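Local atomic coordinates of uncharacterized protein VP1736 (Vibrio parahaemolyticus, PDB entry 3LXQ), a protein that is of unknown function but belongs to the sulfatase family, a branch of the alkaline phosphatase superfamily of alpha/beta proteins. Residues T73-A79 and D357-I363; K86-I90 and L350-I354; F123-T129 and D337-N343; I344-T349 and M362-T368. All coordinates share one frame; numbering follows the deposited sequence.

Contact 1: T73-A79 and D357-I363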
loop_
_atom_site.group_PDB
_atom_site.type_symbol
_atom_site.label_atom_id
_atom_site.label_comp_id
_atom_site.label_asym_id
_atom_site.label_seq_id
_atom_site.Cartn_x
_atom_site.Cartn_y
_atom_site.Cartn_z
ATOM N N THR A 73 11.317 0.073 -17.543
ATOM C CA THR A 73 11.320 1.058 -16.463
ATOM C C THR A 73 12.323 0.721 -15.356
ATOM O O THR A 73 12.280 1.313 -14.275
ATOM C CB THR A 73 9.895 1.338 -15.859
ATOM O OG1 THR A 73 9.401 0.171 -15.202
ATOM C CG2 THR A 73 8.914 1.783 -16.924
HETATM N N MSE A 74 13.229 -0.221 -15.622
HETATM C CA MSE A 74 14.295 -0.521 -14.667
HETATM C C MSE A 74 15.048 0.767 -14.346
HETATM O O MSE A 74 15.404 1.510 -15.252
HETATM C CB MSE A 74 15.255 -1.579 -15.214
HETATM C CG MSE A 74 16.304 -2.015 -14.209
HETATM SE SE MSE A 74 15.648 -3.339 -12.942
HETATM C CE MSE A 74 16.027 -4.924 -14.031
ATOM N N ASN A 75 15.252 1.042 -13.062
ATOM C CA ASN A 75 15.938 2.265 -12.628
ATOM C C ASN A 75 16.704 2.052 -11.334
ATOM O O ASN A 75 16.304 1.242 -10.489
ATOM C CB ASN A 75 14.961 3.445 -12.469
ATOM C CG ASN A 75 13.873 3.181 -11.432
ATOM O OD1 ASN A 75 12.801 2.645 -11.744
ATOM N ND2 ASN A 75 14.136 3.571 -10.201
ATOM N N SER A 76 17.798 2.787 -11.181
ATOM C CA SER A 76 18.604 2.699 -9.983
ATOM C C SER A 76 18.309 3.857 -9.056
ATOM O O SER A 76 18.348 5.023 -9.460
ATOM C CB SER A 76 20.094 2.671 -10.324
ATOM O OG SER A 76 20.427 1.433 -10.918
ATOM N N ASN A 77 18.028 3.519 -7.808
ATOM C CA ASN A 77 17.792 4.510 -6.786
ATOM C C ASN A 77 18.609 4.170 -5.544
ATOM O O ASN A 77 18.325 3.169 -4.883
ATOM C CB ASN A 77 16.297 4.581 -6.445
ATOM C CG ASN A 77 15.978 5.694 -5.466
ATOM O OD1 ASN A 77 15.283 5.497 -4.454
ATOM N ND2 ASN A 77 16.493 6.871 -5.756
ATOM N N PRO A 78 19.636 4.988 -5.230
ATOM C CA PRO A 78 20.369 4.712 -3.991
ATOM C C PRO A 78 19.556 5.122 -2.760
ATOM O O PRO A 78 18.847 6.134 -2.779
ATOM C CB PRO A 78 21.660 5.546 -4.120
ATOM C CG PRO A 78 21.475 6.444 -5.326
ATOM C CD PRO A 78 20.103 6.216 -5.905
ATOM N N ALA A 79 19.646 4.318 -1.712
ATOM C CA ALA A 79 18.929 4.583 -0.477
ATOM C C ALA A 79 19.418 5.864 0.189
ATOM O O ALA A 79 20.615 6.160 0.176
ATOM C CB ALA A 79 19.072 3.403 0.474
ATOM N N ASP A 357 19.798 -0.170 -1.470
ATOM C CA ASP A 357 19.859 0.384 -2.835
ATOM C C ASP A 357 18.939 -0.434 -3.742
ATOM O O ASP A 357 18.940 -1.664 -3.678
ATOM C CB ASP A 357 21.287 0.341 -3.397
ATOM C CG ASP A 357 22.215 1.382 -2.773
ATOM O OD1 ASP A 357 23.434 1.306 -3.046
ATOM O OD2 ASP A 357 21.750 2.268 -2.022
ATOM N N ALA A 358 18.186 0.259 -4.593
ATOM C CA ALA A 358 17.101 -0.339 -5.354
ATOM C C ALA A 358 17.233 -0.172 -6.860
ATOM O O ALA A 358 16.895 0.883 -7.407
ATOM C CB ALA A 358 15.750 0.232 -4.872
ATOM N N LYS A 359 17.705 -1.220 -7.524
ATOM C CA LYS A 359 17.680 -1.301 -8.981
ATOM C C LYS A 359 16.439 -2.109 -9.354
ATOM O O LYS A 359 16.469 -3.336 -9.347
ATOM C CB LYS A 359 18.955 -1.977 -9.526
ATOM C CG LYS A 359 18.972 -2.115 -11.052
ATOM C CD LYS A 359 20.328 -2.548 -11.583
ATOM C CE LYS A 359 20.439 -2.330 -13.090
ATOM N NZ LYS A 359 21.813 -2.709 -13.561
ATOM N N THR A 360 15.335 -1.419 -9.644
ATOM C CA THR A 360 14.063 -2.091 -9.849
ATOM C C THR A 360 13.286 -1.413 -10.971
ATOM O O THR A 360 13.628 -0.293 -11.370
ATOM C CB THR A 360 13.196 -2.091 -8.557
ATOM O OG1 THR A 360 12.427 -0.888 -8.480
ATOM C CG2 THR A 360 14.056 -2.251 -7.298
ATOM N N PRO A 361 12.231 -2.081 -11.482
ATOM C CA PRO A 361 11.372 -1.430 -12.460
ATOM C C PRO A 361 10.261 -0.575 -11.839
ATOM O O PRO A 361 9.413 -0.073 -12.567
ATOM C CB PRO A 361 10.783 -2.610 -13.235
ATOM C CG PRO A 361 10.692 -3.686 -12.222
ATOM C CD PRO A 361 11.925 -3.519 -11.361
HETATM N N MSE A 362 10.266 -0.396 -10.520
HETATM C CA MSE A 362 9.232 0.403 -9.839
HETATM C C MSE A 362 9.237 1.867 -10.277
HETATM O O MSE A 362 10.285 2.510 -10.310
HETATM C CB MSE A 362 9.380 0.332 -8.314
HETATM C CG MSE A 362 9.325 -1.064 -7.729
HETATM SE SE MSE A 362 9.105 -1.020 -5.796
HETATM C CE MSE A 362 10.944 -0.632 -5.265
ATOM N N ILE A 363 8.058 2.391 -10.602
ATOM C CA ILE A 363 7.933 3.776 -11.011
ATOM C C ILE A 363 7.433 4.673 -9.869
ATOM O O ILE A 363 7.339 5.891 -10.021
ATOM C CB ILE A 363 7.062 3.940 -12.277
ATOM C CG1 ILE A 363 5.609 3.525 -12.004
ATOM C CG2 ILE A 363 7.665 3.139 -13.422
ATOM C CD1 ILE A 363 4.643 3.890 -13.117
#

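Contact 2: K86-I90 and L350-I354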
loop_
_atom_site.group_PDB
_atom_site.type_symbol
_atom_site.label_atom_id
_atom_site.label_comp_id
_atom_site.label_asym_id
_atom_site.label_seq_id
_atom_site.Cartn_x
_atom_site.Cartn_y
_atom_site.Cartn_z
ATOM N N LYS A 86 18.130 -1.673 7.995
ATOM C CA LYS A 86 17.102 -1.846 9.014
ATOM C C LYS A 86 16.109 -2.965 8.646
ATOM O O LYS A 86 15.933 -3.297 7.467
ATOM C CB LYS A 86 16.347 -0.535 9.252
ATOM C CG LYS A 86 17.132 0.537 9.981
ATOM C CD LYS A 86 16.370 1.857 9.904
ATOM C CE LYS A 86 17.160 3.023 10.484
ATOM N NZ LYS A 86 17.256 2.920 11.962
ATOM N N ASN A 87 15.472 -3.541 9.665
ATOM C CA ASN A 87 14.338 -4.434 9.461
ATOM C C ASN A 87 13.168 -3.627 8.899
ATOM O O ASN A 87 13.066 -2.415 9.130
ATOM C CB ASN A 87 13.918 -5.086 10.782
ATOM C CG ASN A 87 15.040 -5.853 11.462
ATOM O OD1 ASN A 87 15.740 -6.660 10.844
ATOM N ND2 ASN A 87 15.190 -5.625 12.759
ATOM N N LEU A 88 12.279 -4.294 8.171
ATOM C CA LEU A 88 11.094 -3.627 7.631
ATOM C C LEU A 88 9.778 -4.344 7.951
ATOM O O LEU A 88 9.553 -5.478 7.535
ATOM C CB LEU A 88 11.233 -3.424 6.118
ATOM C CG LEU A 88 10.025 -2.856 5.380
ATOM C CD1 LEU A 88 9.690 -1.427 5.816
ATOM C CD2 LEU A 88 10.275 -2.922 3.887
ATOM N N VAL A 89 8.911 -3.649 8.685
ATOM C CA VAL A 89 7.632 -4.205 9.107
ATOM C C VAL A 89 6.521 -3.380 8.467
ATOM O O VAL A 89 6.422 -2.165 8.697
ATOM C CB VAL A 89 7.509 -4.246 10.656
ATOM C CG1 VAL A 89 6.088 -4.513 11.094
ATOM C CG2 VAL A 89 8.452 -5.303 11.239
ATOM N N ILE A 90 5.723 -4.045 7.633
ATOM C CA ILE A 90 4.546 -3.436 7.035
ATOM C C ILE A 90 3.282 -3.939 7.751
ATOM O O ILE A 90 3.000 -5.130 7.758
ATOM C CB ILE A 90 4.453 -3.748 5.512
ATOM C CG1 ILE A 90 5.647 -3.135 4.762
ATOM C CG2 ILE A 90 3.116 -3.236 4.931
ATOM C CD1 ILE A 90 5.757 -3.579 3.278
ATOM N N LEU A 350 10.359 2.997 1.418
ATOM C CA LEU A 350 10.763 2.147 2.539
ATOM C C LEU A 350 12.146 1.532 2.338
ATOM O O LEU A 350 12.958 1.510 3.280
ATOM C CB LEU A 350 9.707 1.065 2.810
ATOM C CG LEU A 350 8.318 1.572 3.241
ATOM C CD1 LEU A 350 7.241 0.529 2.966
ATOM C CD2 LEU A 350 8.296 2.018 4.700
ATOM N N LEU A 351 12.426 1.053 1.122
ATOM C CA LEU A 351 13.765 0.541 0.790
ATOM C C LEU A 351 14.845 1.588 1.046
ATOM O O LEU A 351 15.949 1.277 1.522
ATOM C CB LEU A 351 13.847 0.095 -0.671
ATOM C CG LEU A 351 13.133 -1.183 -1.111
ATOM C CD1 LEU A 351 13.490 -1.455 -2.557
ATOM C CD2 LEU A 351 13.474 -2.396 -0.225
ATOM N N SER A 352 14.511 2.830 0.722
ATOM C CA SER A 352 15.426 3.939 0.878
ATOM C C SER A 352 15.664 4.195 2.354
ATOM O O SER A 352 16.797 4.479 2.759
ATOM C CB SER A 352 14.870 5.182 0.175
ATOM O OG SER A 352 15.852 6.200 0.032
ATOM N N LEU A 353 14.604 4.077 3.158
ATOM C CA LEU A 353 14.702 4.286 4.611
ATOM C C LEU A 353 15.474 3.193 5.342
ATOM O O LEU A 353 16.109 3.451 6.377
ATOM C CB LEU A 353 13.315 4.439 5.236
ATOM C CG LEU A 353 12.652 5.805 5.068
ATOM C CD1 LEU A 353 11.150 5.731 5.328
ATOM C CD2 LEU A 353 13.325 6.832 5.978
ATOM N N ILE A 354 15.414 1.971 4.819
ATOM C CA ILE A 354 16.053 0.830 5.498
ATOM C C ILE A 354 17.503 0.595 5.055
ATOM O O ILE A 354 18.167 -0.328 5.541
ATOM C CB ILE A 354 15.215 -0.481 5.404
ATOM C CG1 ILE A 354 15.095 -0.976 3.959
ATOM C CG2 ILE A 354 13.847 -0.294 6.073
ATOM C CD1 ILE A 354 14.522 -2.383 3.830
#

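Contact 3: F123-T129 and D337-N343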
loop_
_atom_site.group_PDB
_atom_site.type_symbol
_atom_site.label_atom_id
_atom_site.label_comp_id
_atom_site.label_asym_id
_atom_site.label_seq_id
_atom_site.Cartn_x
_atom_site.Cartn_y
_atom_site.Cartn_z
ATOM N N PHE A 123 1.299 10.782 6.434
ATOM C CA PHE A 123 0.978 11.235 5.070
ATOM C C PHE A 123 -0.485 11.623 5.034
ATOM O O PHE A 123 -1.349 10.783 5.280
ATOM C CB PHE A 123 1.247 10.126 4.042
ATOM C CG PHE A 123 2.693 9.717 3.929
ATOM C CD1 PHE A 123 3.251 8.825 4.838
ATOM C CD2 PHE A 123 3.482 10.201 2.903
ATOM C CE1 PHE A 123 4.591 8.428 4.716
ATOM C CE2 PHE A 123 4.825 9.818 2.776
ATOM C CZ PHE A 123 5.374 8.932 3.678
ATOM N N THR A 124 -0.775 12.885 4.741
ATOM C CA THR A 124 -2.155 13.376 4.838
ATOM C C THR A 124 -2.848 13.355 3.495
ATOM O O THR A 124 -4.056 13.595 3.411
ATOM C CB THR A 124 -2.248 14.803 5.427
ATOM O OG1 THR A 124 -1.705 15.749 4.490
ATOM C CG2 THR A 124 -1.502 14.889 6.752
ATOM N N GLN A 125 -2.083 13.059 2.449
ATOM C CA GLN A 125 -2.617 12.964 1.094
ATOM C C GLN A 125 -2.204 11.666 0.391
ATOM O O GLN A 125 -1.816 11.695 -0.768
ATOM C CB GLN A 125 -2.188 14.175 0.247
ATOM C CG GLN A 125 -2.898 15.463 0.621
ATOM C CD GLN A 125 -4.403 15.390 0.415
ATOM O OE1 GLN A 125 -5.177 15.910 1.220
ATOM N NE2 GLN A 125 -4.823 14.762 -0.675
HETATM N N MSE A 126 -2.323 10.555 1.114
HETATM C CA MSE A 126 -2.039 9.213 0.632
HETATM C C MSE A 126 -3.271 8.559 0.009
HETATM O O MSE A 126 -4.354 8.574 0.591
HETATM C CB MSE A 126 -1.551 8.340 1.792
HETATM C CG MSE A 126 -1.165 6.924 1.388
HETATM SE SE MSE A 126 0.322 6.819 0.129
HETATM C CE MSE A 126 1.614 7.896 1.116
ATOM N N TYR A 127 -3.088 7.979 -1.176
ATOM C CA TYR A 127 -4.182 7.294 -1.872
ATOM C C TYR A 127 -3.846 5.877 -2.275
ATOM O O TYR A 127 -2.747 5.596 -2.772
ATOM C CB TYR A 127 -4.650 8.105 -3.080
ATOM C CG TYR A 127 -5.229 9.428 -2.666
ATOM C CD1 TYR A 127 -4.399 10.524 -2.423
ATOM C CD2 TYR A 127 -6.599 9.581 -2.477
ATOM C CE1 TYR A 127 -4.910 11.738 -2.009
ATOM C CE2 TYR A 127 -7.125 10.803 -2.074
ATOM C CZ TYR A 127 -6.274 11.880 -1.845
ATOM O OH TYR A 127 -6.784 13.088 -1.419
ATOM N N ALA A 128 -4.791 4.976 -2.038
ATOM C CA ALA A 128 -4.694 3.620 -2.549
ATOM C C ALA A 128 -4.875 3.686 -4.062
ATOM O O ALA A 128 -5.548 4.584 -4.563
ATOM C CB ALA A 128 -5.751 2.712 -1.907
ATOM N N THR A 129 -4.211 2.780 -4.781
ATOM C CA THR A 129 -4.405 2.637 -6.225
ATOM C C THR A 129 -5.668 1.835 -6.552
ATOM O O THR A 129 -6.167 1.876 -7.688
ATOM C CB THR A 129 -3.218 1.924 -6.873
ATOM O OG1 THR A 129 -3.078 0.645 -6.262
ATOM C CG2 THR A 129 -1.912 2.720 -6.702
ATOM N N ASP A 337 3.349 15.355 6.224
ATOM C CA ASP A 337 3.705 15.372 4.803
ATOM C C ASP A 337 2.427 15.418 3.963
ATOM O O ASP A 337 1.682 14.448 3.869
ATOM C CB ASP A 337 4.520 14.110 4.497
ATOM C CG ASP A 337 5.079 14.064 3.063
ATOM O OD1 ASP A 337 4.685 14.871 2.192
ATOM O OD2 ASP A 337 5.924 13.183 2.818
ATOM N N ASP A 338 2.182 16.564 3.352
ATOM C CA ASP A 338 0.953 16.781 2.607
ATOM C C ASP A 338 1.110 16.478 1.105
ATOM O O ASP A 338 0.217 16.792 0.315
ATOM C CB ASP A 338 0.443 18.225 2.829
ATOM C CG ASP A 338 0.262 18.576 4.317
ATOM O OD1 ASP A 338 -0.267 17.747 5.094
ATOM O OD2 ASP A 338 0.642 19.701 4.725
ATOM N N ARG A 339 2.226 15.865 0.703
ATOM C CA ARG A 339 2.468 15.606 -0.735
ATOM C C ARG A 339 1.574 14.483 -1.248
ATOM O O ARG A 339 1.534 13.413 -0.646
ATOM C CB ARG A 339 3.952 15.293 -1.018
ATOM C CG ARG A 339 4.935 16.462 -0.772
ATOM C CD ARG A 339 6.411 16.043 -0.970
ATOM N NE ARG A 339 6.802 14.926 -0.103
ATOM C CZ ARG A 339 7.984 14.307 -0.126
ATOM N NH1 ARG A 339 8.939 14.662 -0.987
ATOM N NH2 ARG A 339 8.214 13.312 0.723
ATOM N N ILE A 340 0.844 14.726 -2.338
ATOM C CA ILE A 340 -0.028 13.692 -2.897
ATOM C C ILE A 340 0.834 12.496 -3.303
ATOM O O ILE A 340 1.831 12.653 -4.016
ATOM C CB ILE A 340 -0.861 14.160 -4.129
ATOM C CG1 ILE A 340 -1.580 15.477 -3.835
ATOM C CG2 ILE A 340 -1.912 13.089 -4.504
ATOM C CD1 ILE A 340 -2.100 16.145 -5.064
ATOM N N ALA A 341 0.440 11.314 -2.841
ATOM C CA ALA A 341 1.182 10.082 -3.101
ATOM C C ALA A 341 0.240 8.885 -3.191
ATOM O O ALA A 341 -0.943 8.993 -2.860
ATOM C CB ALA A 341 2.232 9.867 -2.010
ATOM N N ASN A 342 0.769 7.762 -3.674
ATOM C CA ASN A 342 0.069 6.487 -3.759
ATOM C C ASN A 342 0.766 5.504 -2.850
ATOM O O ASN A 342 1.937 5.678 -2.534
ATOM C CB ASN A 342 0.145 5.923 -5.171
ATOM C CG ASN A 342 -1.043 6.295 -6.041
ATOM O OD1 ASN A 342 -0.865 6.609 -7.221
ATOM N ND2 ASN A 342 -2.255 6.201 -5.494
ATOM N N ASN A 343 0.062 4.454 -2.454
ATOM C CA ASN A 343 0.713 3.350 -1.749
ATOM C C ASN A 343 1.821 2.637 -2.553
ATOM O O ASN A 343 2.719 2.048 -1.962
ATOM C CB ASN A 343 -0.312 2.350 -1.176
ATOM C CG ASN A 343 -1.345 1.881 -2.185
ATOM O OD1 ASN A 343 -1.359 2.286 -3.356
ATOM N ND2 ASN A 343 -2.234 1.002 -1.723
HETATM O O HOH W 1 0.739 12.958 1.954
HETATM O O HOH W 2 -4.014 -0.175 -3.597
#

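Contact 4: I344-T349 and M362-T368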
loop_
_atom_site.group_PDB
_atom_site.type_symbol
_atom_site.label_atom_id
_atom_site.label_comp_id
_atom_site.label_asym_id
_atom_site.label_seq_id
_atom_site.Cartn_x
_atom_site.Cartn_y
_atom_site.Cartn_z
ATOM N N ILE A 344 1.771 2.706 -3.888
ATOM C CA ILE A 344 2.887 2.209 -4.714
ATOM C C ILE A 344 4.194 3.032 -4.560
ATOM O O ILE A 344 5.267 2.578 -4.986
ATOM C CB ILE A 344 2.524 2.084 -6.218
ATOM C CG1 ILE A 344 2.215 3.451 -6.826
ATOM C CG2 ILE A 344 1.356 1.110 -6.443
ATOM C CD1 ILE A 344 2.339 3.482 -8.319
ATOM N N ASP A 345 4.115 4.209 -3.940
ATOM C CA ASP A 345 5.317 4.992 -3.600
ATOM C C ASP A 345 5.955 4.497 -2.306
ATOM O O ASP A 345 7.096 4.848 -1.983
ATOM C CB ASP A 345 4.999 6.491 -3.463
ATOM C CG ASP A 345 4.351 7.075 -4.713
ATOM O OD1 ASP A 345 4.737 6.672 -5.817
ATOM O OD2 ASP A 345 3.459 7.944 -4.591
HETATM N N MSE A 346 5.224 3.679 -1.563
HETATM C CA MSE A 346 5.734 3.228 -0.289
HETATM C C MSE A 346 6.922 2.260 -0.418
HETATM O O MSE A 346 7.929 2.462 0.252
HETATM C CB MSE A 346 4.620 2.710 0.613
HETATM C CG MSE A 346 3.637 3.795 1.027
HETATM SE SE MSE A 346 4.448 5.190 2.159
HETATM C CE MSE A 346 4.992 6.489 0.775
ATOM N N PRO A 347 6.839 1.256 -1.318
ATOM C CA PRO A 347 8.012 0.371 -1.340
ATOM C C PRO A 347 9.332 1.062 -1.700
ATOM O O PRO A 347 10.310 0.781 -1.031
ATOM C CB PRO A 347 7.663 -0.715 -2.362
ATOM C CG PRO A 347 6.232 -0.536 -2.698
ATOM C CD PRO A 347 5.696 0.706 -2.071
ATOM N N PRO A 348 9.371 1.927 -2.755
ATOM C CA PRO A 348 10.623 2.685 -3.004
ATOM C C PRO A 348 11.051 3.574 -1.829
ATOM O O PRO A 348 12.247 3.669 -1.521
ATOM C CB PRO A 348 10.302 3.551 -4.246
ATOM C CG PRO A 348 8.889 3.200 -4.660
ATOM C CD PRO A 348 8.424 2.030 -3.883
ATOM N N THR A 349 10.082 4.214 -1.177
ATOM C CA THR A 349 10.365 5.003 0.027
ATOM C C THR A 349 10.957 4.159 1.167
ATOM O O THR A 349 11.957 4.554 1.794
ATOM C CB THR A 349 9.111 5.755 0.516
ATOM O OG1 THR A 349 8.594 6.574 -0.546
ATOM C CG2 THR A 349 9.416 6.622 1.737
HETATM N N MSE A 362 10.266 -0.396 -10.520
HETATM C CA MSE A 362 9.232 0.403 -9.839
HETATM C C MSE A 362 9.237 1.867 -10.277
HETATM O O MSE A 362 10.285 2.510 -10.310
HETATM C CB MSE A 362 9.380 0.332 -8.314
HETATM C CG MSE A 362 9.325 -1.064 -7.729
HETATM SE SE MSE A 362 9.105 -1.020 -5.796
HETATM C CE MSE A 362 10.944 -0.632 -5.265
ATOM N N ILE A 363 8.058 2.391 -10.602
ATOM C CA ILE A 363 7.933 3.776 -11.011
ATOM C C ILE A 363 7.433 4.673 -9.869
ATOM O O ILE A 363 7.339 5.891 -10.021
ATOM C CB ILE A 363 7.062 3.940 -12.277
ATOM C CG1 ILE A 363 5.609 3.525 -12.004
ATOM C CG2 ILE A 363 7.665 3.139 -13.422
ATOM C CD1 ILE A 363 4.643 3.890 -13.117
ATOM N N GLY A 364 7.133 4.064 -8.722
ATOM C CA GLY A 364 6.783 4.813 -7.517
ATOM C C GLY A 364 7.955 5.617 -6.965
ATOM O O GLY A 364 9.118 5.265 -7.170
ATOM N N ARG A 365 7.629 6.678 -6.233
ATOM C CA ARG A 365 8.586 7.701 -5.815
ATOM C C ARG A 365 9.245 7.329 -4.488
ATOM O O ARG A 365 8.603 6.761 -3.598
ATOM C CB ARG A 365 7.878 9.044 -5.659
ATOM C CG ARG A 365 7.549 9.768 -6.959
ATOM C CD ARG A 365 6.345 9.181 -7.717
ATOM N NE ARG A 365 6.044 9.997 -8.898
ATOM C CZ ARG A 365 5.309 11.113 -8.874
ATOM N NH1 ARG A 365 4.756 11.530 -7.738
ATOM N NH2 ARG A 365 5.114 11.814 -9.998
ATOM N N ASP A 366 10.534 7.630 -4.386
ATOM C CA ASP A 366 11.256 7.565 -3.119
ATOM C C ASP A 366 10.996 8.900 -2.461
ATOM O O ASP A 366 11.574 9.926 -2.835
ATOM C CB ASP A 366 12.747 7.357 -3.367
ATOM C CG ASP A 366 13.591 7.406 -2.084
ATOM O OD1 ASP A 366 13.069 7.724 -0.990
ATOM O OD2 ASP A 366 14.810 7.126 -2.178
ATOM N N LEU A 367 10.114 8.898 -1.481
ATOM C CA LEU A 367 9.636 10.164 -0.928
ATOM C C LEU A 367 10.528 10.694 0.194
ATOM O O LEU A 367 10.210 11.711 0.810
ATOM C CB LEU A 367 8.173 10.050 -0.498
ATOM C CG LEU A 367 7.211 9.833 -1.675
ATOM C CD1 LEU A 367 5.858 9.309 -1.216
ATOM C CD2 LEU A 367 7.069 11.091 -2.548
ATOM N N THR A 368 11.644 10.008 0.439
ATOM C CA THR A 368 12.678 10.538 1.319
ATOM C C THR A 368 13.412 11.670 0.597
ATOM O O THR A 368 14.146 12.438 1.215
ATOM C CB THR A 368 13.725 9.478 1.750
ATOM O OG1 THR A 368 14.451 9.023 0.604
ATOM C CG2 THR A 368 13.078 8.299 2.483
HETATM O O HOH W 3 6.330 1.605 -7.417
HETATM O O HOH W 4 4.307 10.690 -5.027
#

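Contact 1: T73-A79 and D357-I363
The carboxylate of D357 is met at OD2 on its anti side by the backbone N-H of A79 (N to OD2 3.0 Å), 26° out of the carboxylate plane, while CA and CB of P78 pack against the same oxygen. This bond lies just beyond one end of a small two-stranded antiparallel sheet formed by strands 75-77 and 358-360. N75/T360 and N77/A358 are hydrogen-bonded pairs, each joined by two backbone bonds; S76/K359 between them is a non-hydrogen-bonded pair, with CA-H groups of S76 and K359 facing carbonyl oxygens of the opposite strand. S76 and K359 project from one face, where OG of S76 rests 3.8 Å from CG of the lysine. N75, N77, A358 and T360 project from the other, where A358 touches L351 of helix 346-353 and T360 touches L168 of helix 165-171. At the other end of the sheet the M74 chain, bent at chi2 and chi3, crosses K359 at about a right angle and puts SE 4.0 Å from both CG of K359 and CD of P361. T360 OG1 accepts the N-H of M362 in an ST turn, which bends the chain out of the strand. OG1 of T73, set between the backbone N and the carbonyl carbon (chi1 66°), donates to P361 O over 2.6 Å, in the carbonyl plane and on a lone pair, with a C=O...OG1 angle of 129°.

Contact 2: K86-I90 and L350-I354
K86 and I354 are joined by the one hydrogen bond between the segments: the backbone N-H of K86 reaches I354 O over 2.8 Å, with an angle of 157° at the hydrogen. It ties the residue leading into strand 87-93 to the residue that follows helix 346-353. Contacts of carbon with backbone oxygen surround it. CB of I354 sits 3.6 Å from K86 O, its CG2 lies 3.8 Å from N87 O, and the aliphatic part of K86 passes L353 with CD 3.9 Å from the carbonyl oxygen. Beyond CD the lysine leads away from the helix, where NZ makes a long, weak ion pair with D331. Apolar contacts make up the rest. CG of L88 stands anti to its backbone N (chi1 175°), which sends the isobutyl group across L350 at about a right angle; CD1 of L88 is 3.9 Å from CD2 of L350 and packs equally against its CB. I354 fills in beside this pair, its CG2 4.1 Å from CB of L88. I90 joins at its tip alone, with CD1 4.4 Å from CD1 of L350. N87 turns away from the helix, and its amide binds F241 N and T298 OG1 in the strands flanking its own. The end of a helix packed through L350, with I354 just after it, on an inner parallel strand is the layered alpha/beta packing of the alkaline phosphatase superfamily.

Contact 3: F123-T129 and D337-N343
The Y127 side chain passes A341 O and crosses I340 at a slant, on strand 121-127, which runs parallel to strand 341-342. Its CB is 3.8 Å from A341 O, the oxygen that accepts the backbone N-H of Y127. CD1 stays close to that oxygen, which lies at the ring edge near the ring plane; CE1 moves on to CG2 of I340, 4.1 Å away. At the tip, OH accepts a weak bond from NE2 of Q125. The backbone O of Y127 takes two donors from opposite faces of its carbonyl plane: N343 N, and ND2 of N342 at 2.8 Å and almost straight (172°). OD1 of N342 accepts from M379 N. On the other side of the sheet M126 folds back to place CE 3.7 Å from CB of A341. The register slips by one residue between F123/D337 and M126/A341, and a water bridges Q125 N to D337 O and R339 O. There OG1 of T124 donates to OD1 of D338 (2.5 Å), while R339 grips D337 side-on through NE and NH2 in a salt bridge, and its NH2 also donates to L367 O; W121 NE1 also reaches D337. The pair belongs to the mixed sheet of the alpha/beta fold: strand 322-328 pairs antiparallel with strand 121-127, strand 377-382 touches Y127, I340 and N342, and helix 133-141 packs on T129 and N343.

Contact 4: I344-T349 and M362-T368
The CA atoms of D345 and T349, four residues apart, lie 4.2 Å from the CA atoms of G364 and D366 respectively, as a 3-10 turn passes into helix 346-353. OD1 of D345 accepts the N-H of R365 (N to OD1 2.9 Å, 164° at the hydrogen) from above the carboxylate plane, and also pairs with R377 in a salt bridge; OD2 also accepts N342 N. The R365 side chain lies alongside the aspartate, pointing the same way with its guanidinium plane 18° from the carboxylate; their charged atoms are not in contact, and a water bridges OD2 and NH1. The guanidinium also binds backbone oxygens of S60, S61 and D375. A second water links I344 O to G364 N. Strand 358-360 carries the chain back from the end of the helix, and 362-368 then runs alongside the helix in the same direction. Chi1 of -56° brings OG1 of T349 beside its own backbone N, where it accepts L367 N over 2.9 Å. D366 OD1 takes T368 N in an Asx turn. P348 presses CG to 3.3 Å from G364 O, and its CD is 3.7 Å from SE of M362, which also touches CB of P347. CE of M346 lies 3.6 Å from CD1 of L367, the two side chains crossing at about a right angle.

In the fold
Helix 346-353 connects three of the contacts: contact 4 uses its first turn, contact 2 its last, and contact 1 lies on the strand that follows it. Contacts 1 and 4 share M362 and I363, their centres about 9 Å apart. Contacts 2 and 4 are joined by S352, whose OG lies 2.6 Å from OD2 of D366, a probable hydrogen bond. Contact 3 reaches contact 4 through R339, with NH2 2.6 Å from L367 O, also a probable hydrogen bond, and through the 3.7 Å approach of M126 CE to M346 CE; it does not touch contact 1, centred about 20 Å away. Contacts 2 and 3 reach the same mixed sheet through strands 87-93 and 121-127.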